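Hypothetical protein (PDB 4EPS) is probably a component of the fimbrial tip of a gut Bacteroides, part of the surface filaments that mediate cell adhesion and biofilm formation. Local coordinates at residues V368-A376 with S472-Y481. Numbering follows the deposited sequence.
With SO4 (sulfate ion), chain G.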
ATOM      1  N   VAL A 368       9.986  32.166  15.731  1.00 31.41           N
ATOM      2  CA  VAL A 368       8.751  32.921  15.568  1.00 30.89           C
ATOM      3  C   VAL A 368       8.268  33.242  16.989  1.00 31.93           C
ATOM      4  O   VAL A 368       8.364  32.387  17.866  1.00 30.11           O
ATOM      5  CB  VAL A 368       7.699  32.100  14.742  1.00 35.63           C
ATOM      6  CG1 VAL A 368       6.384  32.861  14.602  1.00 35.96           C
ATOM      7  CG2 VAL A 368       8.252  31.744  13.355  1.00 35.98           C
ATOM      8  N   SER A 369       7.730  34.442  17.221  1.00 29.27           N
ATOM      9  CA  SER A 369       7.192  34.781  18.535  1.00 28.47           C
ATOM     10  C   SER A 369       6.020  33.853  18.906  1.00 29.59           C
ATOM     11  O   SER A 369       5.296  33.377  18.021  1.00 28.52           O
ATOM     12  CB  SER A 369       6.736  36.232  18.579  1.00 30.77           C
ATOM     13  OG  SER A 369       6.083  36.459  19.817  1.00 31.09           O
ATOM     14  N   VAL A 370       5.851  33.589  20.215  1.00 25.69           N
ATOM     15  CA  VAL A 370       4.743  32.768  20.731  1.00 24.72           C
ATOM     16  C   VAL A 370       3.410  33.561  20.655  1.00 27.81           C
ATOM     17  O   VAL A 370       2.345  32.969  20.800  1.00 26.58           O
ATOM     18  CB  VAL A 370       4.999  32.264  22.185  1.00 27.83           C
ATOM     19  CG1 VAL A 370       6.231  31.358  22.254  1.00 26.99           C
ATOM     20  CG2 VAL A 370       5.116  33.439  23.171  1.00 28.45           C
ATOM     21  N   THR A 371       3.450  34.894  20.451  1.00 25.22           N
ATOM     22  CA  THR A 371       2.196  35.649  20.429  1.00 25.13           C
ATOM     23  C   THR A 371       1.272  35.254  19.268  1.00 27.64           C
ATOM     24  O   THR A 371       1.724  34.973  18.162  1.00 27.38           O
ATOM     25  CB  THR A 371       2.463  37.174  20.409  1.00 29.70           C
ATOM     26  OG1 THR A 371       1.281  37.854  20.827  1.00 29.76           O
ATOM     27  CG2 THR A 371       2.961  37.706  19.047  1.00 28.40           C
ATOM     28  N   GLY A 372      -0.019  35.237  19.537  1.00 24.59           N
ATOM     29  CA  GLY A 372      -0.994  35.088  18.473  1.00 23.40           C
ATOM     30  C   GLY A 372      -1.488  36.468  18.069  1.00 28.08           C
ATOM     31  O   GLY A 372      -2.062  36.645  16.994  1.00 27.20           O
ATOM     32  N   TYR A 373      -1.247  37.471  18.932  1.00 26.15           N
ATOM     33  CA  TYR A 373      -1.890  38.777  18.791  1.00 26.08           C
ATOM     34  C   TYR A 373      -1.018  39.936  18.296  1.00 31.81           C
ATOM     35  O   TYR A 373      -1.546  40.802  17.585  1.00 31.87           O
ATOM     36  CB  TYR A 373      -2.516  39.160  20.151  1.00 27.04           C
ATOM     37  CG  TYR A 373      -3.589  40.232  20.069  1.00 28.53           C
ATOM     38  CD1 TYR A 373      -4.927  39.899  19.866  1.00 30.44           C
ATOM     39  CD2 TYR A 373      -3.266  41.578  20.202  1.00 30.54           C
ATOM     40  CE1 TYR A 373      -5.916  40.883  19.807  1.00 33.35           C
ATOM     41  CE2 TYR A 373      -4.245  42.570  20.125  1.00 33.18           C
ATOM     42  CZ  TYR A 373      -5.566  42.217  19.922  1.00 40.58           C
ATOM     43  OH  TYR A 373      -6.517  43.211  19.858  1.00 46.51           O
ATOM     44  N   TYR A 374       0.254  40.008  18.706  1.00 28.36           N
ATOM     45  CA  TYR A 374       1.122  41.131  18.368  1.00 29.43           C
ATOM     46  C   TYR A 374       2.218  40.757  17.385  1.00 33.95           C
ATOM     47  O   TYR A 374       3.272  41.385  17.407  1.00 34.46           O
ATOM     48  CB  TYR A 374       1.774  41.673  19.658  1.00 30.79           C
ATOM     49  CG  TYR A 374       0.774  42.128  20.692  1.00 31.52           C
ATOM     50  CD1 TYR A 374       0.146  43.371  20.584  1.00 33.76           C
ATOM     51  CD2 TYR A 374       0.469  41.332  21.794  1.00 30.88           C
ATOM     52  CE1 TYR A 374      -0.786  43.793  21.532  1.00 33.09           C
ATOM     53  CE2 TYR A 374      -0.456  41.748  22.751  1.00 31.35           C
ATOM     54  CZ  TYR A 374      -1.070  42.984  22.622  1.00 34.33           C
ATOM     55  OH  TYR A 374      -1.970  43.406  23.569  1.00 32.94           O
ATOM     56  N   ASP A 375       1.991  39.754  16.524  1.00 30.10           N
ATOM     57  CA  ASP A 375       3.039  39.316  15.599  1.00 30.50           C
ATOM     58  C   ASP A 375       3.339  40.431  14.572  1.00 38.66           C
ATOM     59  O   ASP A 375       2.421  41.045  14.054  1.00 37.72           O
ATOM     60  CB  ASP A 375       2.651  38.012  14.905  1.00 31.10           C
ATOM     61  CG  ASP A 375       3.804  37.390  14.145  1.00 36.49           C
ATOM     62  OD1 ASP A 375       3.969  37.720  12.950  1.00 40.01           O
ATOM     63  OD2 ASP A 375       4.541  36.579  14.745  1.00 36.22           O
ATOM     64  N   ALA A 376       4.626  40.673  14.301  1.00 41.18           N
ATOM     65  CA  ALA A 376       5.078  41.712  13.374  1.00 43.43           C
ATOM     66  C   ALA A 376       4.757  41.373  11.910  1.00 47.06           C
ATOM     67  O   ALA A 376       4.587  42.290  11.119  1.00 47.31           O
ATOM     68  CB  ALA A 376       6.576  41.918  13.537  1.00 44.73           C
ATOM     69  N   SER A 472      -0.249  26.921  23.451  1.00 21.75           N
ATOM     70  CA  SER A 472       1.034  27.555  23.752  1.00 21.74           C
ATOM     71  C   SER A 472       1.109  28.942  23.074  1.00 25.59           C
ATOM     72  O   SER A 472       2.168  29.577  23.098  1.00 25.87           O
ATOM     73  CB  SER A 472       2.187  26.673  23.284  1.00 23.36           C
ATOM     74  OG  SER A 472       2.026  26.346  21.909  1.00 22.96           O
ATOM     75  N   THR A 473      -0.013  29.411  22.471  1.00 22.34           N
ATOM     76  CA  THR A 473      -0.089  30.709  21.785  1.00 21.52           C
ATOM     77  C   THR A 473      -0.467  31.794  22.812  1.00 24.52           C
ATOM     78  O   THR A 473      -1.514  31.708  23.458  1.00 24.00           O
ATOM     79  CB  THR A 473      -1.090  30.607  20.612  1.00 22.39           C
ATOM     80  OG1 THR A 473      -0.707  29.480  19.800  1.00 24.49           O
ATOM     81  CG2 THR A 473      -1.127  31.899  19.762  1.00 21.21           C
ATOM     82  N   GLU A 474       0.393  32.809  22.957  1.00 21.52           N
ATOM     83  CA  GLU A 474       0.191  33.844  23.954  1.00 22.12           C
ATOM     84  C   GLU A 474      -0.702  34.972  23.444  1.00 27.52           C
ATOM     85  O   GLU A 474      -0.575  35.389  22.284  1.00 27.61           O
ATOM     86  CB  GLU A 474       1.559  34.410  24.381  1.00 24.41           C
ATOM     87  CG  GLU A 474       1.478  35.318  25.600  1.00 29.77           C
ATOM     88  CD  GLU A 474       2.799  35.934  26.006  1.00 41.66           C
ATOM     89  OE1 GLU A 474       3.439  36.575  25.140  1.00 32.77           O
ATOM     90  OE2 GLU A 474       3.159  35.838  27.204  1.00 33.07           O
ATOM     91  N   ARG A 475      -1.603  35.475  24.323  1.00 24.65           N
ATOM     92  CA  ARG A 475      -2.450  36.630  24.003  1.00 25.20           C
ATOM     93  C   ARG A 475      -1.753  37.899  24.486  1.00 29.46           C
ATOM     94  O   ARG A 475      -1.640  38.858  23.723  1.00 29.65           O
ATOM     95  CB  ARG A 475      -3.863  36.507  24.614  1.00 23.92           C
ATOM     96  CG  ARG A 475      -4.709  37.819  24.597  1.00 26.54           C
ATOM     97  CD  ARG A 475      -4.900  38.406  23.194  1.00 28.78           C
ATOM     98  NE  ARG A 475      -5.711  39.630  23.230  1.00 30.84           N
ATOM     99  CZ  ARG A 475      -5.229  40.843  23.444  1.00 35.74           C
ATOM    100  NH1 ARG A 475      -3.927  41.023  23.642  1.00 27.21           N
ATOM    101  NH2 ARG A 475      -6.049  41.892  23.491  1.00 31.74           N
ATOM    102  N   ASN A 476      -1.322  37.924  25.762  1.00 26.54           N
ATOM    103  CA  ASN A 476      -0.639  39.081  26.383  1.00 27.03           C
ATOM    104  C   ASN A 476       0.094  38.568  27.633  1.00 32.11           C
ATOM    105  O   ASN A 476       0.206  37.345  27.813  1.00 29.95           O
ATOM    106  CB  ASN A 476      -1.638  40.256  26.696  1.00 27.38           C
ATOM    107  CG  ASN A 476      -2.774  39.954  27.650  1.00 36.83           C
ATOM    108  OD1 ASN A 476      -2.758  38.974  28.399  1.00 33.50           O
ATOM    109  ND2 ASN A 476      -3.793  40.806  27.664  1.00 31.08           N
ATOM    110  N   ASN A 477       0.569  39.469  28.497  1.00 30.51           N
ATOM    111  CA  ASN A 477       1.322  39.068  29.698  1.00 31.27           C
ATOM    112  C   ASN A 477       0.480  38.230  30.682  1.00 34.22           C
ATOM    113  O   ASN A 477       1.036  37.417  31.412  1.00 33.79           O
ATOM    114  CB  ASN A 477       1.891  40.317  30.401  1.00 31.35           C
ATOM    115  CG  ASN A 477       0.852  41.308  30.879  1.00 44.74           C
ATOM    116  OD1 ASN A 477      -0.146  41.575  30.214  1.00 34.76           O
ATOM    117  ND2 ASN A 477       1.064  41.871  32.053  1.00 41.39           N
ATOM    118  N   LYS A 478      -0.847  38.373  30.650  1.00 30.96           N
ATOM    119  CA  LYS A 478      -1.726  37.668  31.587  1.00 30.51           C
ATOM    120  C   LYS A 478      -2.456  36.466  31.008  1.00 31.76           C
ATOM    121  O   LYS A 478      -2.923  35.623  31.790  1.00 30.90           O
ATOM    122  CB  LYS A 478      -2.806  38.633  32.127  1.00 33.06           C
ATOM    123  CG  LYS A 478      -2.276  39.908  32.765  1.00 39.77           C
ATOM    124  CD  LYS A 478      -3.387  40.959  32.707  1.00 51.80           C
ATOM    125  CE  LYS A 478      -3.005  42.301  33.274  1.00 78.34           C
ATOM    126  NZ  LYS A 478      -4.094  43.303  33.088  1.00 91.22           N
ATOM    127  N   ASN A 479      -2.640  36.413  29.662  1.00 26.75           N
ATOM    128  CA  ASN A 479      -3.489  35.415  28.995  1.00 24.40           C
ATOM    129  C   ASN A 479      -2.834  34.638  27.885  1.00 26.62           C
ATOM    130  O   ASN A 479      -2.012  35.167  27.137  1.00 27.32           O
ATOM    131  CB  ASN A 479      -4.708  36.128  28.351  1.00 27.89           C
ATOM    132  CG  ASN A 479      -5.781  36.625  29.298  1.00 36.56           C
ATOM    133  OD1 ASN A 479      -5.530  36.965  30.449  1.00 33.64           O
ATOM    134  ND2 ASN A 479      -7.000  36.747  28.810  1.00 27.09           N
HETATM  135  N   MSE A 480      -3.287  33.387  27.727  1.00 22.87           N
HETATM  136  CA  MSE A 480      -2.976  32.509  26.610  1.00 21.13           C
HETATM  137  C   MSE A 480      -4.214  32.436  25.728  1.00 24.62           C
HETATM  138  O   MSE A 480      -5.313  32.734  26.181  1.00 24.65           O
HETATM  139  CB  MSE A 480      -2.635  31.058  27.095  1.00 22.18           C
HETATM  140  CG  MSE A 480      -1.481  30.963  28.093  1.00 26.23           C
HETATM  141 SE   MSE A 480       0.147  31.697  27.374  0.75 32.23          SE
HETATM  142  CE  MSE A 480       0.566  30.385  26.060  1.00 27.83           C
ATOM    143  N   TYR A 481      -4.058  31.979  24.495  1.00 21.36           N
ATOM    144  CA  TYR A 481      -5.200  31.595  23.673  1.00 20.38           C
ATOM    145  C   TYR A 481      -5.685  30.230  24.193  1.00 23.40           C
ATOM    146  O   TYR A 481      -4.857  29.355  24.523  1.00 22.15           O
ATOM    147  CB  TYR A 481      -4.801  31.471  22.192  1.00 20.74           C
ATOM    148  CG  TYR A 481      -4.765  32.802  21.478  1.00 23.27           C
ATOM    149  CD1 TYR A 481      -3.725  33.703  21.688  1.00 23.65           C
ATOM    150  CD2 TYR A 481      -5.764  33.157  20.573  1.00 25.20           C
ATOM    151  CE1 TYR A 481      -3.679  34.924  21.016  1.00 24.16           C
ATOM    152  CE2 TYR A 481      -5.703  34.357  19.860  1.00 26.23           C
ATOM    153  CZ  TYR A 481      -4.676  35.251  20.112  1.00 29.01           C
ATOM    154  OH  TYR A 481      -4.629  36.449  19.450  1.00 27.34           O
TER
HETATM  155  S   SO4 G 606      -9.341  40.653  22.440  1.00 52.62           S
HETATM  156  O1  SO4 G 606     -10.619  40.415  23.124  1.00 49.02           O
HETATM  157  O2  SO4 G 606      -9.553  40.573  20.990  1.00 54.43           O
HETATM  158  O3  SO4 G 606      -8.779  41.940  22.802  1.00 52.70           O
HETATM  159  O4  SO4 G 606      -8.363  39.646  22.832  1.00 51.17           O
HETATM  160  O   HOH W   1       1.681  38.197  23.493  1.00 27.94           O
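T473 meets the loop 368-376 through its methyl: chi1 of -53° sets OG1, whose polar partner is S434, beside the backbone N and so leaves CG2 anti to it, pressing on G372 CA at 3.4 Å, tighter than usual carbon contact. Y481 CE1 also comes to 3.7 Å from G372 CA, so the glycine backbone is packed against both side chains. E474 then brackets T371 with its backbone. E474 N donates to V370 O at 2.9 Å, and E474 O accepts from G372 N at 2.8 Å. These two bonds make T371 and E474 a single beta bridge of parallel type. E474 CB rests on V370 CG2, and one water is hydrogen-bonded to both T371 OG1 and E474 OE1, donating to the latter; the other carboxylate oxygen, OE2, forms a salt bridge with K498.

R475 starts away from the loop, but a bend at chi2 (57°) returns its end to it. The guanidinium lies flat on one face of the Y373 ring, planes 4° apart, with CZ 3.5 Å from the ring centroid, a cation-pi stack. At the edge of the guanidinium, NH1 donates to Y374 OH at 3.1 Å, whereas NE and NH2 bind a sulfate, probably from the crystallisation liquor; T494 OG1 holds the same ion. In this crystal the guanidinium is thus fixed in rotation by bonds along its rim and by the ring on one face. N476 OD1 receives the N-H groups of K478 and N479, an Asx turn and motif that shapes the hairpin. Beyond it, Y481 brings its OH to the edge of Y373, 3.5 Å from CD1.

The geometry is that of an isolated beta bridge: an irregular loop after helix 354-359 docks on an edge strand, 469-474, of the three-stranded antiparallel sheet, where it turns into the hairpin with 479-485.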